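Local coordinates for protein VP1 (PDB 4FMH) that forms the pentameric units of the Merkel cell polyomavirus capsid and binds sialylated glycans, a receptor interaction required for infection, at the interface of chains A and B. Sequence-based numbering; all coordinates share one arbitrary frame. Chains: chain A/B, VP1.

Contact 1: the interface of chains A and B. Residues chain A 230-231; chain B 207, 210-212.
The carboxamide of A:Asn230 meets B:Tyr212 in two ways at once: it lies over one face of the phenol ring and bonds to the backbone of the strand that carries it. The case for stacking rests on the planes, which are 18° apart, and on the amide carbon CG of A:Asn230, which is 3.5 Å from CE2 of B:Tyr212. CB of A:Asn230 lies near CE2 and CZ, while CG lies near CE2 and CD2, and the backbone N of A:Asn230 sits 3.7 Å above the ring plane, offset toward the rim. Backbone and side chain of the asparagine therefore cover the ring together.

Both ends of the amide are used. OD1 accepts the backbone N-H of B:Tyr212 at an N to OD1 distance of 3.0 Å, in a nearly straight bond (168° at H) whose donor stands above the carbonyl plane of the asparagine. ND2 of A:Asn230 donates to the backbone O of B:Ser210, also at 3.0 Å, and that oxygen lies close to the amide plane. The pair of bonds fixes the rotation of the amide and settles which end is oxygen and which is nitrogen. A chi1 of 66° places CG of A:Asn230 between its own backbone N and carbonyl carbon, folding the amide over the ring.

O of B:Ser210 accepts a second bond: NH1 of the B:Arg211 guanidinium lies 3.1 Å from O of B:Ser210, steeply above the carbonyl plane and on the face opposite ND2 of A:Asn230. The guanidinium charge would probably make this acceptor more polarised. Beside the amide, the methyl CG2 of A:Thr231 makes a looser contact with CD of B:Arg211, at 4.1 Å. In this fragment of VP1, which carries the jelly-roll coat-protein region, the site docks a loop of one pentamer subunit onto the start of strand 210-217 of its neighbour, probably helping to set the register of the two subunits.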
# COMPACT_ATOMS: atom_id res chain seq x y z
N ASN A 230 18.77 1.26 -10.50
CA ASN A 230 19.25 1.26 -11.88
C ASN A 230 18.90 -0.02 -12.63
O ASN A 230 19.48 -0.30 -13.69
CB ASN A 230 20.76 1.58 -11.96
CG ASN A 230 21.63 0.49 -11.34
OD1 ASN A 230 21.16 -0.33 -10.55
ND2 ASN A 230 22.92 0.48 -11.70
N THR A 231 17.94 -0.78 -12.10
CA THR A 231 17.55 -2.06 -12.69
C THR A 231 16.16 -2.00 -13.32
O THR A 231 15.67 -2.99 -13.84
CB THR A 231 17.56 -3.20 -11.62
OG1 THR A 231 16.60 -2.92 -10.60
CG2 THR A 231 18.93 -3.35 -10.99
N ASN B 207 27.47 3.76 -12.81
CA ASN B 207 27.09 2.49 -12.17
C ASN B 207 26.69 1.35 -13.12
O ASN B 207 25.81 0.55 -12.81
CB ASN B 207 26.00 2.72 -11.11
CG ASN B 207 26.54 3.39 -9.87
OD1 ASN B 207 27.53 2.92 -9.30
ND2 ASN B 207 25.91 4.49 -9.45
N SER B 210 27.41 -1.92 -11.29
CA SER B 210 26.77 -2.10 -9.98
C SER B 210 25.26 -2.25 -10.16
O SER B 210 24.70 -1.84 -11.18
CB SER B 210 27.03 -0.89 -9.08
OG SER B 210 28.40 -0.79 -8.72
N ARG B 211 24.61 -2.85 -9.16
CA ARG B 211 23.15 -2.87 -9.06
C ARG B 211 22.79 -2.23 -7.73
O ARG B 211 23.32 -2.62 -6.69
CB ARG B 211 22.61 -4.30 -9.12
CG ARG B 211 23.16 -5.17 -10.25
CD ARG B 211 22.71 -4.70 -11.63
NE ARG B 211 23.26 -5.56 -12.68
CZ ARG B 211 24.36 -5.31 -13.39
NH1 ARG B 211 25.06 -4.19 -13.20
NH2 ARG B 211 24.77 -6.18 -14.30
N TYR B 212 21.90 -1.24 -7.75
CA TYR B 212 21.47 -0.62 -6.50
C TYR B 212 19.96 -0.49 -6.44
O TYR B 212 19.29 -0.43 -7.47
CB TYR B 212 22.15 0.74 -6.27
CG TYR B 212 21.81 1.82 -7.27
CD1 TYR B 212 20.64 2.57 -7.15
CD2 TYR B 212 22.69 2.12 -8.31
CE1 TYR B 212 20.33 3.57 -8.08
CE2 TYR B 212 22.40 3.12 -9.23
CZ TYR B 212 21.22 3.84 -9.11
OH TYR B 212 20.94 4.83 -10.03

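Contact 2: the interface of chains A and B. Residues chain A 103, 105-106, 274; chain B 147-149, 197-198, 200-201.
The hydroxymethyl side chain of A:Ser105, in the 3-10 helix 104-108, reaches the backbone oxygens of B:Ile197 and B:Trp200 in chain B, with CB of B:Cys201 nearby. Its CB packs 3.8 Å from the methyl CG2 of B:Ile197. At the tip, OG lies 2.7 Å from the backbone O of B:Ile197 and approaches nearly along the C=O axis, at a C=O...OG angle of 167°. The same OG is 2.8 Å from O of B:Trp200, there standing well above the carbonyl plane. Each is a hydrogen bond with the serine as donor, but one hydroxyl hydrogen cannot serve both fully, so the bonds are probably shared or alternate. Water 2 links OG onward to O of B:Leu147.

Next to it, CB of A:Ser106 packs 3.8 Å from the CD2 methyl of B:Leu147, while its hydroxyl turns back to O of A:Gly103 in its own chain. The backbone O of A:Ser106 reaches B:Glu198 O and B:Leu149 N through water 1, which is 2.8 Å from the former and 3.0 Å from the latter. With CG anti to the backbone N (chi1 -172°), B:Leu147 directs its methyls toward chain A, where CD1 meets CA of A:Gly103 at 3.9 Å. The patch seats a short helix of one VP1 subunit against loops and the short strand 200-202 of the next, combining direct and water-bridged backbone recognition within the pentamer.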
# COMPACT_ATOMS: atom_id res chain seq x y z
N GLY A 103 18.78 12.76 -6.32
CA GLY A 103 18.84 13.56 -5.10
C GLY A 103 17.79 13.21 -4.05
O GLY A 103 17.50 14.01 -3.15
N SER A 105 17.98 11.13 -1.56
CA SER A 105 18.61 11.05 -0.24
C SER A 105 18.77 12.40 0.48
O SER A 105 18.87 12.45 1.70
CB SER A 105 19.97 10.34 -0.35
OG SER A 105 20.91 11.18 -1.01
N SER A 106 18.81 13.49 -0.28
CA SER A 106 18.91 14.84 0.28
C SER A 106 17.76 15.16 1.24
O SER A 106 17.89 16.02 2.12
CB SER A 106 18.95 15.88 -0.84
OG SER A 106 17.70 15.96 -1.51
N LEU A 274 12.89 17.87 -7.42
CA LEU A 274 14.17 17.22 -7.67
C LEU A 274 14.39 17.00 -9.17
O LEU A 274 13.41 16.96 -9.95
CB LEU A 274 14.23 15.87 -6.92
CG LEU A 274 14.30 15.88 -5.39
CD1 LEU A 274 14.28 14.45 -4.87
CD2 LEU A 274 15.55 16.63 -4.86
N LEU B 147 23.92 16.17 -4.21
CA LEU B 147 22.79 17.11 -4.26
C LEU B 147 22.34 17.35 -2.84
O LEU B 147 22.11 16.41 -2.09
CB LEU B 147 21.62 16.55 -5.10
CG LEU B 147 20.43 17.45 -5.43
CD1 LEU B 147 19.78 16.99 -6.75
CD2 LEU B 147 19.38 17.49 -4.30
N VAL B 148 22.21 18.63 -2.48
CA VAL B 148 21.82 18.97 -1.12
C VAL B 148 20.56 19.83 -1.05
O VAL B 148 20.25 20.57 -1.99
CB VAL B 148 22.97 19.67 -0.35
CG1 VAL B 148 24.15 18.71 -0.17
CG2 VAL B 148 23.40 20.95 -1.06
N LEU B 149 19.85 19.71 0.07
CA LEU B 149 18.70 20.55 0.37
C LEU B 149 19.07 22.04 0.34
O LEU B 149 18.36 22.85 -0.26
CB LEU B 149 18.12 20.17 1.73
CG LEU B 149 16.74 20.72 2.10
CD1 LEU B 149 15.64 19.99 1.35
CD2 LEU B 149 16.51 20.60 3.60
N ILE B 197 24.63 10.61 3.66
CA ILE B 197 23.43 10.29 2.91
C ILE B 197 22.71 11.55 2.41
O ILE B 197 22.24 11.58 1.26
CB ILE B 197 22.50 9.40 3.76
CG1 ILE B 197 23.19 8.05 4.03
CG2 ILE B 197 21.12 9.23 3.10
CD1 ILE B 197 22.62 7.28 5.24
N GLU B 198 22.65 12.60 3.24
CA GLU B 198 21.94 13.83 2.86
C GLU B 198 22.68 14.63 1.78
O GLU B 198 22.16 15.62 1.26
CB GLU B 198 21.64 14.70 4.08
CG GLU B 198 22.84 15.54 4.59
CD GLU B 198 22.42 16.55 5.66
OE1 GLU B 198 21.70 16.15 6.60
OE2 GLU B 198 22.81 17.73 5.56
N TRP B 200 24.83 12.73 -0.74
CA TRP B 200 25.18 11.84 -1.86
C TRP B 200 24.10 10.80 -2.14
O TRP B 200 23.56 10.18 -1.22
CB TRP B 200 26.47 11.09 -1.55
CG TRP B 200 27.67 11.96 -1.31
CD1 TRP B 200 28.27 12.22 -0.12
CD2 TRP B 200 28.42 12.67 -2.30
NE1 TRP B 200 29.34 13.06 -0.29
CE2 TRP B 200 29.46 13.35 -1.63
CE3 TRP B 200 28.32 12.80 -3.70
CZ2 TRP B 200 30.40 14.15 -2.30
CZ3 TRP B 200 29.25 13.61 -4.36
CH2 TRP B 200 30.27 14.27 -3.65
N CYS B 201 23.80 10.62 -3.42
CA CYS B 201 22.87 9.58 -3.86
C CYS B 201 23.55 8.77 -4.97
O CYS B 201 24.52 9.25 -5.56
CB CYS B 201 21.57 10.21 -4.35
SG CYS B 201 21.73 11.25 -5.83
O HOH W 1 20.35 17.58 2.10
O HOH W 2 21.23 13.49 -2.66

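Contact 1 and contact 2 lie about 18 Å apart, measured between the centres of their C-alpha atoms, and have no residue in common. Both belong to the same A–B interface, which departs from an exact two-fold, as expected for neighbours round a five-membered ring. On chain A they draw on the loop following strand 225-229, on 3-10 helix 104-108 with the neighbouring A:Gly103, and on A:Leu274 in the loop after strand 269-273; on chain B, strands 210-217 and 200-202 take part, together with loops. Separated points of attachment should resist rocking of one subunit against the next, and the pattern would recur round the VP1 pentamer.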